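Local coordinates for protein methylocystis parvus OBBP MbnE (Methylocystis parvus OBBP, PDB 5ICQ) that probably binds methanobactin, a copper-chelating peptide natural product, in the periplasm as the solute-binding component of a transport system, at residues N354-L359 with E456-A461; V95-M100 with P244-A249; D121-R126 with S543-E548. All blocks are in the same frame, centred on the assembly; numbering follows the deposited sequence.

How the contacts relate
The three contacts of this bilobed solute-binding protein illustrate packing within the lobes and, at contact 3, a light touch probably between them. Contact 2 joins two loops on one side of the molecule, and contact 1 lies on the opposite side of the chain's centre, with about 46 Å between their centres. Contact 3 is the surface meeting of a beta-hairpin with an interhelical link, probably from different lobes. Its centre is about 29 Å from that of contact 2, and their nearest atoms are about 10 Å apart. Along the chain, contact 1 is nested within the loop closed by contact 3, whereas contacts 2 and 3 interleave. The solute probably binds in the cleft between the lobes, as in relatives.

Contact 1 of 3, residues N354-L359 with E456-A461; sequences NYYAGL and ERLALA
Tyr355 and Tyr356 both carry CG beside the backbone N (chi1 -68° and -56°), and both rings reach toward the helix at 456-461, where chi1 of -62° and an anti chi2 carry Arg457 CD against the first ring; the bend at chi3 then turns the guanidinium. The closest approach, Tyr355 CE1 to Arg457 CD, is a tight 3.3 Å. It is the aliphatic shaft of the arginine that does the touching: Arg457 CB too lies near the phenol, 3.7 Å from Tyr355 OH. A water at the ring edge, in its plane, extends this side of the contact. It lies a short 2.5 Å from Tyr355 OH and donates to Arg457 O, linking the tyrosine to the helix backbone. Tyr356 runs across Leu458 at about a right angle, with Leu458 CD2 at the ring edge and 3.3 Å from Tyr356 OH. That hydroxyl finds its polar partner in Asp454, near the start of the same helix, while Tyr355 CB sits over the centre of one face of the Tyr356 ring and Phe571 also meets that ring. Two consecutive tyrosines, where helix 348-355 gives way to a turn, thus pack on helix 453-467, the connecting helix of a beta-alpha-beta crossover between the parallel strands 442-450 and 472-477.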
# COMPACT_ATOMS: atom_id res chain seq x y z
N ASN A 354 11.54 11.50 22.07
CA ASN A 354 11.40 10.72 23.30
C ASN A 354 11.09 9.25 23.06
O ASN A 354 11.40 8.42 23.92
CB ASN A 354 10.31 11.33 24.19
CG ASN A 354 10.83 12.50 25.01
OD1 ASN A 354 11.42 12.31 26.07
ND2 ASN A 354 10.65 13.71 24.50
N TYR A 355 10.47 8.89 21.94
CA TYR A 355 10.16 7.49 21.70
C TYR A 355 10.88 6.88 20.51
O TYR A 355 11.07 5.66 20.48
CB TYR A 355 8.65 7.29 21.48
CG TYR A 355 7.83 7.53 22.73
CD1 TYR A 355 7.99 6.71 23.83
CD2 TYR A 355 6.90 8.56 22.79
CE1 TYR A 355 7.25 6.91 24.98
CE2 TYR A 355 6.15 8.77 23.95
CZ TYR A 355 6.34 7.93 25.03
OH TYR A 355 5.62 8.10 26.20
N TYR A 356 11.28 7.67 19.52
CA TYR A 356 11.68 7.08 18.24
C TYR A 356 13.11 7.43 17.85
O TYR A 356 13.47 7.28 16.68
CB TYR A 356 10.70 7.50 17.14
CG TYR A 356 9.28 7.12 17.50
CD1 TYR A 356 8.92 5.79 17.72
CD2 TYR A 356 8.30 8.10 17.62
CE1 TYR A 356 7.61 5.45 18.05
CE2 TYR A 356 6.99 7.77 17.96
CZ TYR A 356 6.65 6.45 18.17
OH TYR A 356 5.35 6.13 18.49
N ALA A 357 13.92 7.88 18.81
CA ALA A 357 15.34 8.18 18.59
C ALA A 357 15.53 9.21 17.48
O ALA A 357 16.57 9.23 16.81
CB ALA A 357 16.14 6.91 18.30
N GLY A 358 14.53 10.06 17.28
CA GLY A 358 14.59 11.09 16.25
C GLY A 358 14.58 10.58 14.83
O GLY A 358 14.89 11.33 13.91
N LEU A 359 14.17 9.33 14.62
CA LEU A 359 14.34 8.70 13.31
C LEU A 359 13.20 8.97 12.34
O LEU A 359 13.36 8.70 11.14
CB LEU A 359 14.50 7.19 13.48
CG LEU A 359 15.83 6.79 14.14
CD1 LEU A 359 15.81 5.31 14.50
CD2 LEU A 359 17.01 7.11 13.22
N GLU A 456 -1.15 4.01 22.66
CA GLU A 456 -1.53 4.64 23.92
C GLU A 456 -0.54 5.73 24.32
O GLU A 456 -0.94 6.80 24.77
CB GLU A 456 -1.65 3.58 25.02
CG GLU A 456 -2.14 4.18 26.35
CD GLU A 456 -2.30 3.15 27.47
OE1 GLU A 456 -3.24 3.28 28.29
OE2 GLU A 456 -1.50 2.21 27.52
N ARG A 457 0.76 5.49 24.13
CA ARG A 457 1.74 6.52 24.48
C ARG A 457 1.60 7.75 23.59
O ARG A 457 1.71 8.88 24.07
CB ARG A 457 3.17 5.98 24.37
CG ARG A 457 3.47 4.84 25.31
CD ARG A 457 4.94 4.50 25.23
NE ARG A 457 5.14 3.06 25.08
CZ ARG A 457 4.85 2.16 26.02
NH1 ARG A 457 4.32 2.53 27.18
NH2 ARG A 457 5.08 0.88 25.77
N LEU A 458 1.38 7.54 22.29
CA LEU A 458 1.13 8.67 21.40
C LEU A 458 -0.09 9.46 21.84
O LEU A 458 -0.09 10.69 21.84
CB LEU A 458 0.95 8.18 19.96
CG LEU A 458 2.15 7.59 19.22
CD1 LEU A 458 1.74 7.12 17.81
CD2 LEU A 458 3.25 8.64 19.14
N ALA A 459 -1.17 8.75 22.19
CA ALA A 459 -2.40 9.43 22.55
C ALA A 459 -2.27 10.15 23.88
O ALA A 459 -2.85 11.24 24.07
CB ALA A 459 -3.56 8.42 22.59
N LEU A 460 -1.52 9.57 24.83
CA LEU A 460 -1.31 10.22 26.12
C LEU A 460 -0.49 11.49 25.96
O LEU A 460 -0.71 12.47 26.68
CB LEU A 460 -0.61 9.25 27.08
CG LEU A 460 -1.49 8.10 27.60
CD1 LEU A 460 -0.64 7.01 28.29
CD2 LEU A 460 -2.55 8.65 28.58
N ALA A 461 0.48 11.49 25.05
CA ALA A 461 1.23 12.72 24.79
C ALA A 461 0.30 13.79 24.24
O ALA A 461 0.32 14.95 24.69
CB ALA A 461 2.38 12.44 23.82
O HOH W 1 3.70 9.74 25.85

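Contact 2 of 3, residues V95-M100 with P244-A249; sequences VFQGLM and PNYWGA
The side-chain amide of Gln97 is gripped at both ends by a type I beta turn, Tyr246 to Ala249, in the loop that connects strands 237-242 and 262-268 of a mixed four-stranded sheet. At the oxygen end, Trp247 NE1 donates to Gln97 OE1 over 2.9 Å in a nearly straight bond (170°). The indole N-H meets a lone pair in the carbonyl plane, and the oxygen lies in the plane of the indole. At the nitrogen end, Gln97 NE2 donates to Tyr246 OH at 2.8 Å, close to the amide plane but in a distinctly bent bond (132°). Together the two bonds fix the rotation of the amide, which stands steeply to both rings. Ser224 OG is a further direct partner of Gln97 OE1, so two hydrogen bonds hold that oxygen; in the second shell Gln254 OE1 is bonded to Tyr246 OH. Trp247 reaches its partner from a chi1 of 78°, which sets CG between the backbone N and the carbonyl carbon. Packing follows around this polar core, where Gln97 and Trp247 both touch Ile114, so that both loops pack on strand 109-120 of the antiparallel sheet. Inside the turn, Gly248 N rests over the centre of the Tyr246 ring, 3.3 Å above its plane.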
# COMPACT_ATOMS: atom_id res chain seq x y z
N VAL A 95 5.26 -18.52 -8.07
CA VAL A 95 4.46 -19.68 -8.46
C VAL A 95 3.29 -19.27 -9.34
O VAL A 95 3.13 -19.77 -10.46
CB VAL A 95 3.97 -20.47 -7.22
CG1 VAL A 95 3.12 -21.65 -7.66
CG2 VAL A 95 5.15 -20.96 -6.41
N PHE A 96 2.46 -18.34 -8.87
CA PHE A 96 1.27 -17.90 -9.59
C PHE A 96 1.56 -16.65 -10.40
O PHE A 96 2.06 -15.66 -9.85
CB PHE A 96 0.13 -17.62 -8.62
CG PHE A 96 -0.25 -18.79 -7.76
CD1 PHE A 96 -0.83 -19.92 -8.32
CD2 PHE A 96 -0.03 -18.76 -6.39
CE1 PHE A 96 -1.20 -20.99 -7.53
CE2 PHE A 96 -0.39 -19.83 -5.59
CZ PHE A 96 -0.97 -20.95 -6.16
N GLN A 97 1.21 -16.67 -11.68
CA GLN A 97 1.55 -15.59 -12.60
C GLN A 97 0.29 -14.94 -13.16
O GLN A 97 -0.71 -15.60 -13.40
CB GLN A 97 2.37 -16.09 -13.78
CG GLN A 97 3.67 -16.73 -13.41
CD GLN A 97 4.46 -17.04 -14.66
OE1 GLN A 97 3.98 -17.77 -15.54
NE2 GLN A 97 5.64 -16.46 -14.76
N GLY A 98 0.39 -13.64 -13.43
CA GLY A 98 -0.67 -12.95 -14.15
C GLY A 98 -0.46 -12.94 -15.65
O GLY A 98 0.54 -13.42 -16.19
N LEU A 99 -1.45 -12.38 -16.35
CA LEU A 99 -1.32 -12.20 -17.79
C LEU A 99 -0.19 -11.25 -18.15
O LEU A 99 0.47 -11.42 -19.18
CB LEU A 99 -2.64 -11.70 -18.36
CG LEU A 99 -3.76 -12.73 -18.42
CD1 LEU A 99 -5.10 -12.02 -18.70
CD2 LEU A 99 -3.44 -13.77 -19.47
N MET A 100 0.03 -10.22 -17.33
CA MET A 100 1.07 -9.24 -17.59
C MET A 100 1.86 -9.00 -16.31
O MET A 100 1.37 -9.25 -15.21
CB MET A 100 0.49 -7.93 -18.14
CG MET A 100 -0.24 -8.11 -19.49
SD MET A 100 -0.87 -6.55 -20.17
CE MET A 100 0.65 -5.88 -20.84
N PRO A 244 13.37 -26.16 -13.46
CA PRO A 244 14.40 -26.07 -14.51
C PRO A 244 13.84 -25.81 -15.89
O PRO A 244 14.59 -25.41 -16.79
CB PRO A 244 15.09 -27.44 -14.43
CG PRO A 244 14.12 -28.34 -13.75
CD PRO A 244 13.31 -27.49 -12.82
N ASN A 245 12.54 -26.01 -16.10
CA ASN A 245 11.93 -25.82 -17.41
C ASN A 245 10.91 -24.69 -17.43
O ASN A 245 10.06 -24.64 -18.33
CB ASN A 245 11.31 -27.14 -17.86
CG ASN A 245 12.34 -28.26 -17.87
OD1 ASN A 245 13.28 -28.21 -18.65
ND2 ASN A 245 12.16 -29.25 -17.01
N TYR A 246 10.99 -23.78 -16.46
CA TYR A 246 10.11 -22.62 -16.39
C TYR A 246 9.92 -21.98 -17.77
O TYR A 246 10.88 -21.59 -18.43
CB TYR A 246 10.68 -21.61 -15.40
CG TYR A 246 10.00 -20.26 -15.50
CD1 TYR A 246 8.61 -20.15 -15.55
CD2 TYR A 246 10.76 -19.09 -15.57
CE1 TYR A 246 7.99 -18.92 -15.69
CE2 TYR A 246 10.15 -17.85 -15.69
CZ TYR A 246 8.78 -17.77 -15.75
OH TYR A 246 8.18 -16.54 -15.89
N TRP A 247 8.66 -21.89 -18.22
CA TRP A 247 8.39 -21.50 -19.60
C TRP A 247 8.91 -20.10 -19.93
O TRP A 247 9.31 -19.84 -21.08
CB TRP A 247 6.88 -21.56 -19.88
CG TRP A 247 6.16 -20.37 -19.33
CD1 TRP A 247 5.61 -20.25 -18.08
CD2 TRP A 247 5.93 -19.12 -19.99
NE1 TRP A 247 5.06 -18.99 -17.93
CE2 TRP A 247 5.24 -18.28 -19.09
CE3 TRP A 247 6.25 -18.62 -21.26
CZ2 TRP A 247 4.86 -16.98 -19.42
CZ3 TRP A 247 5.86 -17.33 -21.59
CH2 TRP A 247 5.18 -16.52 -20.67
N GLY A 248 8.92 -19.20 -18.95
CA GLY A 248 9.15 -17.79 -19.24
C GLY A 248 10.52 -17.27 -18.87
O GLY A 248 10.71 -16.06 -18.74
N ALA A 249 11.50 -18.17 -18.73
CA ALA A 249 12.79 -17.78 -18.19
C ALA A 249 13.47 -16.71 -19.05
O ALA A 249 14.25 -15.91 -18.52
CB ALA A 249 13.70 -19.01 -18.05

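Contact 3 of 3, residues D121-R126 with S543-E548; sequences DPARTR and SARSQE
The tip of a beta-hairpin, at Pro122 and Ala123, meets the outstretched side chain of Arg545, which rises from the short link between two helices. These two hairpin residues occupy the central positions of a type I turn from Asp121 to Arg124, closed by Arg124 N bonding to Asp121 O at 3.0 Å. Arg545 sets CG beside its backbone N and then runs extended as far as NE, an extension that carries the guanidinium up to the turn. Pro122 O lies over one face of that group, offset toward the rim and 3.6 Å from Arg545 NH1. No hydrogen bond crosses the contact; the carbonyl near a positive charge is probably a mild electrostatic attraction, and Pro122 O is bonded to Arg191 NH1. Obliquely to the group, Ala123 CA lies 3.8 Å from Arg545 NH2, and Ala123 CB is 4.1 Å from the same nitrogen. Behind the tip, the Asp121 carboxylate turns back on the chain that follows: Thr125 OG1 donates to Asp121 OD2 on its syn side at a short 2.5 Å, but tilted 28° out of the carboxylate plane, and Thr125 N adds weak bonds. Arg124 bonds to the carbonyls of Ala39, Met40 and Arg191. The hairpin joins antiparallel strands 109-120 and 126-131, while Arg545 lies between helix 532-543 and helix 547-563, the latter N-capped by Ser546, so the contact probably bridges the two lobes at the surface.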
# COMPACT_ATOMS: atom_id res chain seq x y z
N ASP A 121 -8.63 -0.40 -26.69
CA ASP A 121 -8.94 0.89 -27.27
C ASP A 121 -8.64 2.01 -26.28
O ASP A 121 -8.57 1.77 -25.07
CB ASP A 121 -10.41 0.95 -27.72
CG ASP A 121 -11.38 0.72 -26.57
OD1 ASP A 121 -11.02 0.03 -25.60
OD2 ASP A 121 -12.52 1.23 -26.65
N PRO A 122 -8.44 3.24 -26.75
CA PRO A 122 -8.14 4.33 -25.81
C PRO A 122 -9.23 4.57 -24.78
O PRO A 122 -8.92 4.96 -23.64
CB PRO A 122 -7.95 5.54 -26.73
CG PRO A 122 -7.46 4.94 -28.02
CD PRO A 122 -8.21 3.64 -28.15
N ALA A 123 -10.50 4.36 -25.13
CA ALA A 123 -11.59 4.55 -24.19
C ALA A 123 -11.75 3.39 -23.21
O ALA A 123 -12.54 3.49 -22.27
CB ALA A 123 -12.91 4.76 -24.94
N ARG A 124 -11.02 2.29 -23.42
CA ARG A 124 -11.01 1.14 -22.51
C ARG A 124 -12.42 0.57 -22.34
O ARG A 124 -12.88 0.29 -21.23
CB ARG A 124 -10.37 1.51 -21.17
CG ARG A 124 -8.92 1.93 -21.36
CD ARG A 124 -8.10 2.05 -20.06
NE ARG A 124 -6.72 2.37 -20.40
CZ ARG A 124 -5.80 2.80 -19.54
NH1 ARG A 124 -6.08 2.95 -18.25
NH2 ARG A 124 -4.58 3.08 -19.99
N THR A 125 -13.10 0.37 -23.46
CA THR A 125 -14.38 -0.33 -23.48
C THR A 125 -14.22 -1.83 -23.74
O THR A 125 -15.18 -2.58 -23.53
CB THR A 125 -15.30 0.28 -24.55
OG1 THR A 125 -14.66 0.21 -25.84
CG2 THR A 125 -15.61 1.74 -24.24
N ARG A 126 -13.04 -2.26 -24.20
CA ARG A 126 -12.70 -3.64 -24.57
C ARG A 126 -11.24 -3.89 -24.30
O ARG A 126 -10.40 -3.02 -24.55
CB ARG A 126 -12.84 -3.92 -26.06
CG ARG A 126 -13.95 -4.80 -26.46
CD ARG A 126 -15.20 -4.06 -26.18
NE ARG A 126 -16.44 -4.68 -26.58
CZ ARG A 126 -17.55 -4.69 -25.82
NH1 ARG A 126 -17.46 -4.22 -24.57
NH2 ARG A 126 -18.63 -5.24 -26.31
N SER A 543 -10.66 9.67 -13.92
CA SER A 543 -10.90 9.85 -15.35
C SER A 543 -9.73 10.48 -16.08
O SER A 543 -9.74 10.52 -17.31
CB SER A 543 -12.15 10.72 -15.56
OG SER A 543 -11.88 12.05 -15.15
N ALA A 544 -8.73 11.00 -15.36
CA ALA A 544 -7.55 11.55 -16.01
C ALA A 544 -6.94 10.51 -16.93
O ALA A 544 -6.87 9.33 -16.58
CB ALA A 544 -6.52 11.99 -14.97
N ARG A 545 -6.50 10.94 -18.11
CA ARG A 545 -5.88 10.01 -19.04
C ARG A 545 -4.37 10.16 -19.11
O ARG A 545 -3.65 9.16 -19.03
CB ARG A 545 -6.50 10.14 -20.44
CG ARG A 545 -7.95 9.66 -20.46
CD ARG A 545 -8.45 9.46 -21.87
NE ARG A 545 -9.83 9.01 -21.90
CZ ARG A 545 -10.43 8.54 -22.99
NH1 ARG A 545 -9.74 8.46 -24.13
NH2 ARG A 545 -11.69 8.15 -22.96
N SER A 546 -3.86 11.39 -19.23
CA SER A 546 -2.42 11.59 -19.31
C SER A 546 -1.81 11.59 -17.92
O SER A 546 -2.47 11.90 -16.93
CB SER A 546 -2.10 12.90 -20.02
OG SER A 546 -2.42 14.01 -19.19
N GLN A 547 -0.52 11.26 -17.86
CA GLN A 547 0.17 11.25 -16.57
C GLN A 547 0.18 12.65 -15.97
O GLN A 547 0.04 12.82 -14.74
CB GLN A 547 1.59 10.72 -16.74
CG GLN A 547 2.33 10.46 -15.44
CD GLN A 547 1.74 9.30 -14.65
OE1 GLN A 547 1.30 8.30 -15.22
NE2 GLN A 547 1.72 9.43 -13.33
N GLU A 548 0.31 13.68 -16.81
CA GLU A 548 0.33 15.05 -16.31
C GLU A 548 -1.02 15.45 -15.73
O GLU A 548 -1.08 16.09 -14.67
CB GLU A 548 0.74 16.00 -17.44
CG GLU A 548 0.64 17.47 -17.08
CD GLU A 548 1.26 18.38 -18.13
OE1 GLU A 548 2.06 17.89 -18.96
OE2 GLU A 548 0.95 19.59 -18.12